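PDB 4BE3: alginate lyase, family PL7 from Zobellia galactanivorans, which acts as an exolytic alginate lyase of family PL7, cutting the polysaccharide from its chain ends, probably by beta-elimination as its relatives do. Local coordinates for residues Asn83-Val88 with Trp299-Thr304; Ser92-Ala97 with Gly278-Asp283; His116-Ile121 with Gly146-Arg151; Tyr140-Lys145 with Gly242-Asn247; Leu183-Ser188 with Phe202-His207. One frame throughout, in Å; residues are numbered along the deposited sequence.

Interaction 1 of 5, residues Asn83-Val88 with Trp299-Thr304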
# COMPACT_ATOMS: atom_id res chain seq x y z
N ASN A 83 -6.16 8.47 -10.79
CA ASN A 83 -6.76 9.01 -12.01
C ASN A 83 -7.78 10.03 -11.68
O ASN A 83 -8.68 9.78 -10.84
CB ASN A 83 -7.52 7.83 -12.74
CG ASN A 83 -6.57 6.96 -13.56
OD1 ASN A 83 -6.23 7.32 -14.71
ND2 ASN A 83 -6.00 6.02 -12.97
N ALA A 84 -7.74 11.22 -12.35
CA ALA A 84 -8.73 12.17 -12.15
C ALA A 84 -9.23 12.80 -13.46
O ALA A 84 -8.51 12.90 -14.41
CB ALA A 84 -8.20 13.33 -11.27
N THR A 85 -10.50 13.17 -13.52
CA THR A 85 -11.00 13.98 -14.65
C THR A 85 -11.67 15.14 -14.02
O THR A 85 -12.53 14.99 -13.11
CB THR A 85 -12.03 13.16 -15.49
OG1 THR A 85 -11.28 12.07 -16.10
CG2 THR A 85 -12.58 14.00 -16.55
N LEU A 86 -11.40 16.35 -14.52
CA LEU A 86 -11.83 17.54 -13.73
C LEU A 86 -11.92 18.77 -14.66
O LEU A 86 -11.53 18.65 -15.82
CB LEU A 86 -10.73 17.86 -12.64
CG LEU A 86 -9.32 18.23 -13.26
CD1 LEU A 86 -8.69 19.24 -12.30
CD2 LEU A 86 -8.42 16.99 -13.30
N LYS A 87 -12.46 19.89 -14.17
CA LYS A 87 -12.31 21.18 -14.88
C LYS A 87 -12.14 22.17 -13.80
O LYS A 87 -12.75 22.07 -12.72
CB LYS A 87 -13.47 21.44 -15.82
CG LYS A 87 -14.85 21.36 -15.15
CD LYS A 87 -15.92 21.31 -16.23
CE LYS A 87 -17.29 21.46 -15.53
NZ LYS A 87 -18.26 21.43 -16.68
N VAL A 88 -11.24 23.16 -14.04
CA VAL A 88 -11.08 24.22 -13.11
C VAL A 88 -12.05 25.26 -13.47
O VAL A 88 -12.13 25.67 -14.63
CB VAL A 88 -9.60 24.76 -13.16
CG1 VAL A 88 -9.43 25.97 -12.23
CG2 VAL A 88 -8.63 23.62 -12.75
N TRP A 299 -13.77 21.24 -10.15
CA TRP A 299 -14.83 20.23 -10.14
C TRP A 299 -14.31 18.96 -10.65
O TRP A 299 -13.59 18.94 -11.64
CB TRP A 299 -15.91 20.69 -11.08
CG TRP A 299 -16.70 21.87 -10.64
CD1 TRP A 299 -16.44 22.85 -9.63
CD2 TRP A 299 -17.94 22.26 -11.23
NE1 TRP A 299 -17.46 23.77 -9.61
CE2 TRP A 299 -18.37 23.47 -10.56
CE3 TRP A 299 -18.72 21.72 -12.28
CZ2 TRP A 299 -19.59 24.13 -10.90
CZ3 TRP A 299 -19.95 22.39 -12.62
CH2 TRP A 299 -20.33 23.58 -11.97
N PHE A 300 -14.61 17.83 -10.00
CA PHE A 300 -14.08 16.59 -10.48
C PHE A 300 -15.21 15.71 -10.84
O PHE A 300 -16.24 15.65 -10.07
CB PHE A 300 -13.31 15.86 -9.35
CG PHE A 300 -11.95 16.46 -9.07
CD1 PHE A 300 -11.87 17.65 -8.35
CD2 PHE A 300 -10.82 15.79 -9.58
CE1 PHE A 300 -10.62 18.18 -8.06
CE2 PHE A 300 -9.53 16.38 -9.30
CZ PHE A 300 -9.50 17.58 -8.62
N LYS A 301 -15.08 14.98 -11.92
CA LYS A 301 -16.18 13.99 -12.12
C LYS A 301 -15.65 12.56 -11.93
O LYS A 301 -16.41 11.58 -11.93
CB LYS A 301 -16.78 14.15 -13.49
CG LYS A 301 -15.89 13.84 -14.59
CD LYS A 301 -16.89 13.86 -15.71
CE LYS A 301 -16.48 13.03 -16.88
NZ LYS A 301 -17.16 13.65 -18.07
N GLU A 302 -14.36 12.41 -11.84
CA GLU A 302 -13.86 11.04 -11.56
C GLU A 302 -12.61 11.24 -10.72
O GLU A 302 -11.81 12.24 -10.95
CB GLU A 302 -13.46 10.39 -12.86
CG GLU A 302 -12.45 9.25 -12.48
CD GLU A 302 -12.25 8.10 -13.50
OE1 GLU A 302 -12.25 8.36 -14.69
OE2 GLU A 302 -12.03 6.89 -13.08
N ALA A 303 -12.44 10.42 -9.66
CA ALA A 303 -11.20 10.43 -8.82
C ALA A 303 -11.09 8.95 -8.42
O ALA A 303 -11.93 8.44 -7.62
CB ALA A 303 -11.40 11.31 -7.61
N THR A 304 -10.09 8.25 -8.91
CA THR A 304 -9.93 6.80 -8.63
C THR A 304 -8.56 6.54 -8.14
O THR A 304 -7.60 6.89 -8.87
CB THR A 304 -10.17 6.04 -9.97
OG1 THR A 304 -11.52 6.41 -10.31
CG2 THR A 304 -10.16 4.48 -9.82
O HOH W 1 -10.02 10.02 -14.81

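Interaction 2 of 5, residues Ser92-Ala97 with Gly278-Asp283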
# COMPACT_ATOMS: atom_id res chain seq x y z
N SER A 92 -7.73 32.59 -8.39
CA SER A 92 -7.84 33.98 -7.86
C SER A 92 -7.76 34.97 -8.99
O SER A 92 -6.88 34.87 -9.88
CB SER A 92 -6.69 34.25 -6.93
OG SER A 92 -6.84 35.56 -6.46
N THR A 93 -8.62 36.01 -8.94
CA THR A 93 -8.51 37.12 -9.93
C THR A 93 -7.61 38.20 -9.43
O THR A 93 -7.56 39.21 -10.09
CB THR A 93 -9.93 37.76 -10.12
OG1 THR A 93 -10.46 38.10 -8.85
CG2 THR A 93 -10.87 36.68 -10.73
N SER A 94 -6.99 38.08 -8.26
CA SER A 94 -5.96 39.07 -7.86
C SER A 94 -4.69 38.34 -7.42
O SER A 94 -4.71 37.12 -7.18
CB SER A 94 -6.48 39.88 -6.67
OG SER A 94 -6.88 39.04 -5.57
N GLY A 95 -3.58 39.08 -7.38
CA GLY A 95 -2.28 38.42 -6.98
C GLY A 95 -1.27 39.29 -7.79
O GLY A 95 -1.67 40.09 -8.70
N ASP A 96 -0.00 39.12 -7.47
CA ASP A 96 1.07 39.87 -8.06
C ASP A 96 1.60 39.01 -9.23
O ASP A 96 2.04 37.89 -9.04
CB ASP A 96 2.09 40.08 -6.96
CG ASP A 96 3.28 40.86 -7.46
OD1 ASP A 96 3.71 40.68 -8.61
OD2 ASP A 96 3.78 41.68 -6.68
N ALA A 97 1.51 39.51 -10.46
CA ALA A 97 1.95 38.64 -11.64
C ALA A 97 3.41 38.38 -11.68
O ALA A 97 3.81 37.48 -12.43
CB ALA A 97 1.55 39.43 -12.96
N GLY A 278 0.46 37.96 -2.60
CA GLY A 278 -0.02 39.36 -2.36
C GLY A 278 -1.40 39.60 -2.98
O GLY A 278 -1.65 40.69 -3.45
N ALA A 279 -2.30 38.62 -2.96
CA ALA A 279 -3.61 38.78 -3.54
C ALA A 279 -4.55 39.45 -2.52
O ALA A 279 -4.19 39.63 -1.33
CB ALA A 279 -4.19 37.37 -3.78
N ASP A 280 -5.72 39.82 -3.00
CA ASP A 280 -6.72 40.44 -2.13
C ASP A 280 -7.37 39.33 -1.30
O ASP A 280 -7.85 38.36 -1.92
CB ASP A 280 -7.83 41.04 -3.04
CG ASP A 280 -7.32 42.31 -3.78
OD1 ASP A 280 -6.31 42.92 -3.35
OD2 ASP A 280 -7.89 42.53 -4.84
N VAL A 281 -7.32 39.44 0.06
CA VAL A 281 -7.85 38.31 0.89
C VAL A 281 -8.89 38.87 1.88
O VAL A 281 -9.34 38.11 2.70
CB VAL A 281 -6.74 37.54 1.70
CG1 VAL A 281 -5.80 36.88 0.66
CG2 VAL A 281 -5.93 38.55 2.63
N TYR A 282 -9.16 40.21 1.85
CA TYR A 282 -10.32 40.80 2.71
C TYR A 282 -10.19 40.35 4.16
O TYR A 282 -11.16 39.85 4.78
CB TYR A 282 -11.64 40.34 2.11
CG TYR A 282 -11.78 40.86 0.69
CD1 TYR A 282 -12.25 42.19 0.43
CD2 TYR A 282 -11.30 40.08 -0.43
CE1 TYR A 282 -12.31 42.71 -0.88
CE2 TYR A 282 -11.37 40.56 -1.75
CZ TYR A 282 -11.86 41.92 -1.96
OH TYR A 282 -11.91 42.35 -3.27
N ASP A 283 -8.96 40.44 4.68
CA ASP A 283 -8.64 40.10 6.06
C ASP A 283 -9.14 38.69 6.50
O ASP A 283 -9.51 38.44 7.68
CB ASP A 283 -9.20 41.25 6.97
CG ASP A 283 -8.67 41.17 8.43
OD1 ASP A 283 -7.53 40.67 8.64
OD2 ASP A 283 -9.44 41.56 9.35

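Interaction 3 of 5, residues His116-Ile121 with Gly146-Arg151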
# COMPACT_ATOMS: atom_id res chain seq x y z
N HIS A 116 11.20 15.62 5.26
CA HIS A 116 10.90 17.01 4.91
C HIS A 116 9.47 17.29 4.55
O HIS A 116 9.09 18.44 4.50
CB HIS A 116 11.79 17.37 3.72
CG HIS A 116 13.24 17.50 4.05
ND1 HIS A 116 13.71 18.00 5.25
CD2 HIS A 116 14.35 17.18 3.28
CE1 HIS A 116 15.05 18.06 5.19
NE2 HIS A 116 15.46 17.56 3.99
N GLU A 117 8.65 16.22 4.34
CA GLU A 117 7.24 16.41 3.99
C GLU A 117 7.15 17.24 2.66
O GLU A 117 6.23 18.04 2.52
CB GLU A 117 6.34 17.00 5.09
CG GLU A 117 6.47 16.07 6.32
CD GLU A 117 5.72 16.53 7.56
OE1 GLU A 117 4.57 16.92 7.50
OE2 GLU A 117 6.33 16.49 8.64
N ASN A 118 8.05 16.97 1.71
CA ASN A 118 7.93 17.72 0.40
C ASN A 118 7.01 16.95 -0.57
O ASN A 118 6.58 15.82 -0.22
CB ASN A 118 9.32 17.79 -0.18
CG ASN A 118 10.24 18.79 0.59
OD1 ASN A 118 9.76 19.51 1.49
ND2 ASN A 118 11.52 18.88 0.20
N GLU A 119 6.80 17.44 -1.80
CA GLU A 119 5.96 16.70 -2.78
C GLU A 119 6.71 16.28 -3.96
O GLU A 119 7.15 17.09 -4.80
CB GLU A 119 4.88 17.71 -3.27
CG GLU A 119 3.80 18.02 -2.19
CD GLU A 119 3.98 19.29 -1.39
OE1 GLU A 119 4.67 20.30 -1.82
OE2 GLU A 119 3.57 19.23 -0.23
N PRO A 120 6.80 14.97 -4.20
CA PRO A 120 7.30 14.49 -5.44
C PRO A 120 6.50 15.08 -6.67
O PRO A 120 7.08 15.16 -7.79
CB PRO A 120 7.04 12.92 -5.34
CG PRO A 120 7.24 12.75 -3.85
CD PRO A 120 6.52 13.93 -3.20
N ILE A 121 5.21 15.39 -6.47
CA ILE A 121 4.51 16.07 -7.62
C ILE A 121 3.40 16.89 -7.13
O ILE A 121 2.65 16.54 -6.19
CB ILE A 121 3.97 15.07 -8.68
CG1 ILE A 121 3.21 15.85 -9.76
CG2 ILE A 121 3.00 13.99 -8.08
CD1 ILE A 121 2.85 15.03 -11.01
N GLY A 146 19.99 17.33 3.49
CA GLY A 146 20.27 18.40 4.48
C GLY A 146 19.11 19.37 4.70
O GLY A 146 17.99 18.98 4.65
N ASP A 147 19.39 20.64 4.86
CA ASP A 147 18.44 21.61 5.33
C ASP A 147 17.45 21.92 4.20
O ASP A 147 17.78 22.49 3.13
CB ASP A 147 19.23 22.89 5.64
CG ASP A 147 18.38 24.10 5.96
OD1 ASP A 147 17.17 24.03 6.29
OD2 ASP A 147 19.01 25.21 5.87
N ASN A 148 16.22 21.67 4.54
CA ASN A 148 15.11 21.87 3.56
C ASN A 148 14.83 23.34 3.27
O ASN A 148 14.03 23.64 2.37
CB ASN A 148 13.85 21.22 4.13
CG ASN A 148 12.81 20.84 3.00
OD1 ASN A 148 11.61 20.88 3.21
ND2 ASN A 148 13.34 20.42 1.86
N SER A 149 15.47 24.31 3.97
CA SER A 149 15.11 25.65 3.61
C SER A 149 15.72 25.96 2.20
O SER A 149 15.39 27.01 1.68
CB SER A 149 15.66 26.70 4.62
OG SER A 149 17.07 26.55 4.60
N LYS A 150 16.64 25.13 1.68
CA LYS A 150 17.21 25.43 0.37
C LYS A 150 16.45 24.65 -0.75
O LYS A 150 16.96 24.54 -1.89
CB LYS A 150 18.65 24.97 0.32
CG LYS A 150 19.64 25.79 1.19
CD LYS A 150 20.71 24.78 1.67
CE LYS A 150 21.94 25.39 2.42
NZ LYS A 150 22.89 25.98 1.43
N ARG A 151 15.31 24.06 -0.41
CA ARG A 151 14.56 23.26 -1.44
C ARG A 151 14.08 24.10 -2.60
O ARG A 151 14.02 25.32 -2.53
CB ARG A 151 13.33 22.64 -0.78
CG ARG A 151 12.31 23.73 -0.31
CD ARG A 151 11.17 23.09 0.53
NE ARG A 151 10.24 24.13 1.03
CZ ARG A 151 10.58 25.06 1.93
NH1 ARG A 151 11.82 25.15 2.42
NH2 ARG A 151 9.73 25.99 2.30

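Interaction 4 of 5, residues Tyr140-Lys145 with Gly242-Asn247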
# COMPACT_ATOMS: atom_id res chain seq x y z
N TYR A 140 8.14 19.12 -9.61
CA TYR A 140 8.79 18.06 -8.79
C TYR A 140 9.52 18.84 -7.72
O TYR A 140 10.33 19.75 -8.10
CB TYR A 140 9.81 17.35 -9.71
CG TYR A 140 10.66 16.38 -8.87
CD1 TYR A 140 10.10 15.12 -8.52
CD2 TYR A 140 11.97 16.75 -8.47
CE1 TYR A 140 10.86 14.22 -7.79
CE2 TYR A 140 12.75 15.86 -7.70
CZ TYR A 140 12.12 14.59 -7.37
OH TYR A 140 12.92 13.70 -6.58
N GLU A 141 9.37 18.53 -6.41
CA GLU A 141 10.17 19.24 -5.43
C GLU A 141 11.29 18.33 -4.97
O GLU A 141 11.06 17.09 -4.72
CB GLU A 141 9.23 19.55 -4.29
CG GLU A 141 10.02 20.21 -3.13
CD GLU A 141 9.02 20.71 -2.09
OE1 GLU A 141 7.97 20.05 -1.74
OE2 GLU A 141 9.30 21.83 -1.56
N ILE A 142 12.54 18.83 -4.86
CA ILE A 142 13.61 17.91 -4.46
C ILE A 142 13.45 17.46 -3.03
O ILE A 142 12.95 18.15 -2.18
CB ILE A 142 15.04 18.55 -4.69
CG1 ILE A 142 15.08 19.93 -4.03
CG2 ILE A 142 15.36 18.65 -6.20
CD1 ILE A 142 16.59 20.39 -3.77
N ASN A 143 13.85 16.18 -2.78
CA ASN A 143 13.93 15.78 -1.39
C ASN A 143 15.32 16.18 -0.83
O ASN A 143 16.29 15.41 -0.95
CB ASN A 143 13.77 14.23 -1.35
CG ASN A 143 13.44 13.76 0.09
OD1 ASN A 143 13.36 12.53 0.39
ND2 ASN A 143 13.16 14.69 0.94
N THR A 144 15.39 17.43 -0.38
CA THR A 144 16.66 18.13 -0.18
C THR A 144 17.60 17.32 0.71
O THR A 144 17.16 16.77 1.71
CB THR A 144 16.36 19.44 0.57
OG1 THR A 144 15.20 20.04 -0.04
CG2 THR A 144 17.57 20.48 0.45
N LYS A 145 18.86 17.23 0.31
CA LYS A 145 19.91 16.59 1.18
C LYS A 145 20.18 17.63 2.20
O LYS A 145 20.57 18.71 1.88
CB LYS A 145 21.12 16.25 0.32
CG LYS A 145 22.24 15.47 1.05
CD LYS A 145 23.44 15.54 0.11
CE LYS A 145 24.75 15.31 0.86
NZ LYS A 145 24.76 13.88 1.27
N GLY A 242 19.57 24.30 -3.08
CA GLY A 242 19.80 22.96 -2.51
C GLY A 242 20.12 21.90 -3.54
O GLY A 242 19.81 22.06 -4.74
N ILE A 243 20.68 20.82 -3.06
CA ILE A 243 20.88 19.62 -3.83
C ILE A 243 19.99 18.53 -3.21
O ILE A 243 19.56 18.60 -2.02
CB ILE A 243 22.37 19.24 -3.93
CG1 ILE A 243 22.98 19.02 -2.52
CG2 ILE A 243 23.09 20.33 -4.80
CD1 ILE A 243 24.19 18.15 -2.52
N GLU A 244 19.75 17.49 -4.00
CA GLU A 244 18.82 16.44 -3.57
C GLU A 244 19.58 15.21 -3.11
O GLU A 244 20.68 14.87 -3.64
CB GLU A 244 17.89 16.07 -4.76
CG GLU A 244 16.88 14.97 -4.36
CD GLU A 244 15.79 14.83 -5.43
OE1 GLU A 244 16.18 14.83 -6.61
OE2 GLU A 244 14.60 14.62 -5.06
N ARG A 245 19.06 14.53 -2.12
CA ARG A 245 19.72 13.23 -1.73
C ARG A 245 19.75 12.28 -2.90
O ARG A 245 18.82 12.26 -3.74
CB ARG A 245 18.93 12.50 -0.78
CG ARG A 245 18.35 13.27 0.26
CD ARG A 245 17.04 12.59 0.19
NE ARG A 245 16.66 12.22 1.47
CZ ARG A 245 16.42 12.94 2.59
NH1 ARG A 245 16.43 14.21 2.75
NH2 ARG A 245 16.10 12.25 3.63
N GLU A 246 20.73 11.38 -2.85
CA GLU A 246 21.07 10.59 -4.01
C GLU A 246 19.89 9.68 -4.36
O GLU A 246 19.64 9.38 -5.53
CB GLU A 246 22.34 9.72 -3.66
CG GLU A 246 22.58 8.65 -4.74
CD GLU A 246 23.84 7.82 -4.42
OE1 GLU A 246 24.44 8.02 -3.35
OE2 GLU A 246 24.22 6.98 -5.25
N ASN A 247 19.17 9.25 -3.34
CA ASN A 247 18.08 8.28 -3.60
C ASN A 247 16.71 8.91 -3.58
O ASN A 247 15.65 8.20 -3.47
CB ASN A 247 18.10 7.13 -2.62
CG ASN A 247 19.41 6.30 -2.75
OD1 ASN A 247 19.99 5.99 -1.73
ND2 ASN A 247 19.89 6.02 -4.00
O HOH W 2 21.17 20.90 -0.04

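Interaction 5 of 5, residues Leu183-Ser188 with Phe202-His207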
# COMPACT_ATOMS: atom_id res chain seq x y z
N LEU A 183 -10.99 27.86 -18.34
CA LEU A 183 -11.91 27.50 -17.22
C LEU A 183 -13.06 26.76 -17.75
O LEU A 183 -13.60 27.10 -18.83
CB LEU A 183 -12.43 28.77 -16.47
CG LEU A 183 -11.27 29.62 -15.85
CD1 LEU A 183 -11.93 30.81 -15.21
CD2 LEU A 183 -10.49 28.74 -14.77
N GLY A 184 -13.45 25.70 -17.04
CA GLY A 184 -14.67 25.00 -17.45
C GLY A 184 -14.34 23.97 -18.53
O GLY A 184 -15.27 23.27 -19.03
N GLU A 185 -13.07 23.83 -18.91
CA GLU A 185 -12.69 22.85 -19.96
C GLU A 185 -12.17 21.55 -19.29
O GLU A 185 -11.22 21.60 -18.50
CB GLU A 185 -11.58 23.40 -20.85
CG GLU A 185 -11.23 22.46 -21.99
CD GLU A 185 -10.32 23.09 -23.06
OE1 GLU A 185 -9.80 24.24 -22.88
OE2 GLU A 185 -10.22 22.50 -24.15
N GLU A 186 -12.77 20.39 -19.62
CA GLU A 186 -12.38 19.13 -19.00
C GLU A 186 -10.98 18.69 -19.35
O GLU A 186 -10.60 18.73 -20.51
CB GLU A 186 -13.36 18.02 -19.49
CG GLU A 186 -14.70 18.27 -18.91
CD GLU A 186 -15.72 17.09 -19.00
OE1 GLU A 186 -15.35 15.93 -18.92
OE2 GLU A 186 -16.91 17.39 -19.10
N PHE A 187 -10.21 18.18 -18.35
CA PHE A 187 -8.98 17.45 -18.70
C PHE A 187 -8.79 16.33 -17.64
O PHE A 187 -9.50 16.34 -16.61
CB PHE A 187 -7.72 18.40 -18.75
CG PHE A 187 -7.43 19.12 -17.46
CD1 PHE A 187 -8.13 20.29 -17.16
CD2 PHE A 187 -6.46 18.61 -16.59
CE1 PHE A 187 -7.81 21.02 -15.98
CE2 PHE A 187 -6.12 19.33 -15.39
CZ PHE A 187 -6.78 20.55 -15.11
N SER A 188 -7.93 15.39 -18.00
CA SER A 188 -7.65 14.24 -17.12
C SER A 188 -6.17 14.21 -16.80
O SER A 188 -5.36 14.56 -17.65
CB SER A 188 -8.01 12.97 -17.94
OG SER A 188 -9.47 13.07 -18.09
N PHE A 202 -1.38 13.05 -19.28
CA PHE A 202 -2.36 14.13 -19.26
C PHE A 202 -3.13 14.20 -20.57
O PHE A 202 -2.49 14.08 -21.61
CB PHE A 202 -1.58 15.50 -19.18
CG PHE A 202 -0.90 15.68 -17.86
CD1 PHE A 202 -1.62 16.29 -16.82
CD2 PHE A 202 0.43 15.28 -17.72
CE1 PHE A 202 -0.99 16.57 -15.60
CE2 PHE A 202 1.11 15.54 -16.50
CZ PHE A 202 0.36 16.17 -15.43
N SER A 203 -4.47 14.25 -20.50
CA SER A 203 -5.21 14.23 -21.78
C SER A 203 -6.37 15.20 -21.68
O SER A 203 -6.87 15.52 -20.58
CB SER A 203 -5.73 12.77 -22.03
OG SER A 203 -6.64 12.41 -21.00
N SER A 204 -6.80 15.71 -22.83
CA SER A 204 -7.92 16.61 -22.87
C SER A 204 -8.42 16.66 -24.33
O SER A 204 -7.63 16.66 -25.26
CB SER A 204 -7.52 18.01 -22.44
OG SER A 204 -8.64 18.88 -22.48
N GLU A 205 -9.73 16.58 -24.50
CA GLU A 205 -10.25 16.47 -25.88
C GLU A 205 -9.77 17.67 -26.75
O GLU A 205 -9.90 18.87 -26.41
CB GLU A 205 -11.77 16.39 -25.81
CG GLU A 205 -12.52 16.59 -27.12
CD GLU A 205 -12.30 15.49 -28.11
OE1 GLU A 205 -11.98 14.35 -27.66
OE2 GLU A 205 -12.43 15.76 -29.35
N GLY A 206 -9.17 17.34 -27.89
CA GLY A 206 -8.77 18.41 -28.77
C GLY A 206 -7.35 18.89 -28.49
O GLY A 206 -6.87 19.76 -29.17
N HIS A 207 -6.68 18.34 -27.48
CA HIS A 207 -5.33 18.61 -27.15
C HIS A 207 -4.51 17.38 -27.17
O HIS A 207 -5.03 16.28 -27.13
CB HIS A 207 -5.20 19.19 -25.70
CG HIS A 207 -6.05 20.45 -25.53
ND1 HIS A 207 -5.60 21.67 -25.85
CD2 HIS A 207 -7.38 20.62 -25.11
CE1 HIS A 207 -6.59 22.59 -25.60
NE2 HIS A 207 -7.66 21.94 -25.16
O HOH W 3 -11.36 20.17 -24.60
O HOH W 4 -11.66 16.69 -22.40

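Interaction 1 of 5, residues Asn83-Val88 with Trp299-Thr304
Leu86 CB sits over one face of the Phe300 ring, 3.7 Å above its plane and displaced toward the rim, while Ala84 CB and Glu302 O lie in plane at the edge. Leu86 and Phe300 point the same way, side by side, and the ring of Phe49 meets Phe300 as well. The setting is an antiparallel pairing of two neighbouring strands in the seven-stranded sheet of the jelly roll, interrupted by a classic beta bulge. Lys301 and Glu302 both face Thr85. Thr85 O accepts from Lys301 N at 2.8 Å and only weakly from Glu302 N at 3.4 Å, the register slipping by one residue. On the sheet face bearing Thr85 and Lys87, Lys87 CE comes obliquely to Trp299 CE3 at 3.6 Å. The chain beyond its CG is extended; NZ makes a salt bridge with Glu41, and Lys87 has a cation-pi contact with Trp46. Lys301 CG packs against Thr85 CG2 at 3.9 Å, while its NZ forms a salt bridge with Glu186. A water is hydrogen-bonded to Thr85 OG1, which also bonds Ser188 OG, and donates weakly to Glu302 OE1. Glu302 OE2 receives Thr304 OG1 on its anti lone pair, 2.9 Å away.

Interaction 2 of 5, residues Ser92-Ala97 with Gly278-Asp283
Gly278 opens the contact with its carbonyl oxygen, O lying 4.2 Å from Gly95 CA. Its positive phi suits a residue without a side chain. Gly95 is a comparable case: at its backbone angles a CB would jam against the carbonyl oxygen of Ser94, and the lack of one goes with a close passage of the two backbones. That passage is tightest at Ala279, whose CA is 3.7 Å from Gly95 CA. The methyl of Ala279 settles against the polar surface of Ser94, CB meeting Ser94 O at 3.4 Å and also touching its OG. Ser94 O is held by its own loop, since Ser92 OG donates to it at 2.7 Å.

At Asp280 the loops are joined by a hydrogen bond, from Asp280 N to Ser94 OG at 2.9 Å and nearly straight (160°). Ser94 has OG between its backbone N and carbonyl carbon (chi1 55°), which turns the oxygen to the amide. The side chain of Asp280 then packs alongside, its OD2 3.5 Å from Ser94 CB. Beyond the pair, Asn53 donates to Ser92 OG, and Ser294 OG bonds to Asp280 O.

The arrangement is a loop-to-loop junction without regular secondary structure, in which a serine hydroxyl accepts a hydrogen bond from a single backbone amide across the two loops. Here it joins the connection following strand 80-90 to the one leading into helix 286-291, at the periphery of the jelly roll.

Interaction 3 of 5, residues His116-Ile121 with Gly146-Arg151
His116 and Asn148 stack face to face, the imidazole and amide planes only 4° apart as the two side chains slide past each other in opposite directions. This imidazole-amide stack joins two surface loops of the jelly roll, the second of them shaped by an Asx turn. Asn148 CB comes over one face of the ring, its distance to the ring centroid 3.6 Å, in a CH-pi contact offset toward the rim. Gly146 O lies at the ring's edge, 3.1 Å from His116 CE1; Thr144 O is a weak hydrogen-bond partner of NE2. An alanine in place of His116 would probably leave one side of the Asn148 amide without its flat partner, with less to hold that group's rotation. Asn118 approaches the same amide tip to tip, the two planes 27° apart and nearly coplanar, so that Asn148 is bordered by a ring over its face and an amide at its end.

Further out, Glu119 OE2 bonds to His111 ND1, and His111 lines the pocket holding meso-tartaric acid; the bound acid is about 10 Å from the side chain of Asn118. On the other loop, Asp147 OD1 accepts from Ser149 N at 2.9 Å, closing the Asx turn, and OD2 receives Ser149 OG at 2.7 Å. Asn148 is fixed through its backbone too: Arg151 NH1 and Arg151 N reach Asn148 O from opposite faces of its plane, NH1 at 2.7 Å.

Interaction 4 of 5, residues Tyr140-Lys145 with Gly242-Asn247
Tyr140 reaches tip to tip toward Glu244, its OH modelled very close to Glu244 OE2 in a hydrogen bond too short for its exact length to be trusted. Ring and carboxylate are turned 64° apart, and the carboxylate stands at the ring's edge. Ile142 comes next, sliding past Glu244 in the opposite direction with its CB 3.8 Å from Glu244 CB; its CD1 ends over the carbonyl group of Gly242, 3.8 Å from the oxygen.

Asn143, the centre of an inverse gamma turn, contributes from both backbone and side chain. Its N donates to Glu244 OE2 at 2.9 Å, on the anti side but tilted out of the carboxylate plane, and its O accepts from Arg245 N at 3.1 Å. Its amide stacks on the Arg245 guanidinium, the planes 4° apart. Arg245 bends at chi2 and chi3 to lie there. NH1 donates a hydrogen bond to Thr144 O at 2.9 Å; the oxygen lies in the guanidinium plane, while NH1 stands above the plane of the carbonyl. Thr144 and Glu244 form a single backbone bridge, after which Lys145 N bonds to Ile243 O at 2.8 Å. A water spans Lys145 O and Ile243 N. Lys145 CD runs beside Ile243 CD1, 3.8 Å away.

Ser219 OG bonds to Glu244 OE1; with Ser219 and the Asn143 amide bonded to it, and Tyr140 close by, buried Glu244 would probably be stabilised as a carboxylate where strand 133-141 runs out into its loop.

Interaction 5 of 5, residues Leu183-Ser188 with Phe202-His207
Glu185 carries its CG anti to the backbone N (chi1 -176°) on an otherwise extended chain, and His207 has its CG anti to the carbonyl carbon (chi1 -57°); the two side chains meet tip to tip. They lie where the hairpin of strands 187-194 and 197-203 opens out, beside a type II turn running from Ser204 to His207. His207 NE2 donates to Glu185 OE2 at 2.8 Å, with the oxygen almost exactly in the plane of the imidazole. The donor approaches from above the carboxylate plane, 48° out of it. The same OE2 accepts a hydrogen bond from a water that also donates to Glu205 O, while OE1 bonds to Ala182 N. An alanine in place of Glu185 would probably leave His207 NE2 without this acceptor and deprive the bridging water of one of its two anchors.

Closer to the strands, Ser204 OG donates to Glu186 O at 2.8 Å, in the carbonyl plane. A second water donates to that oxygen and accepts from Glu205 N, the turn being thus tied to the incoming chain twice. Phe187 CB packs on Ser204 CB at 3.7 Å, while the rest of its side chain packs on Leu86 and Ile181. The hairpin proper is marked by Ser188 and Ser203, an antiparallel hydrogen-bonded pair in which Ser188 N donates to Ser203 O at 2.8 Å and Ser203 N returns to Ser188 O at 3.0 Å.

How the interactions relate
From the N terminus, 83-88 opens interaction 1 and, soon after along the same chain, 92-97 opens interaction 2; both wait for partners near the C terminus, so interaction 2 sits within interaction 1 and each encloses all that follows. Interactions 3 and 4 cross: 116-121 starts first, 140-145 follows, 146-151 completes interaction 3, and 242-247 completes interaction 4 much later. They touch, their centres about 7 Å apart, beside the curved ten-stranded sheet. Interaction 5 is a short local closure inside interaction 4, yet in space it adjoins interaction 1, as strands 187-194 and 80-90 are neighbours in the seven-stranded sheet. Interaction 2 stands alone, joining loops.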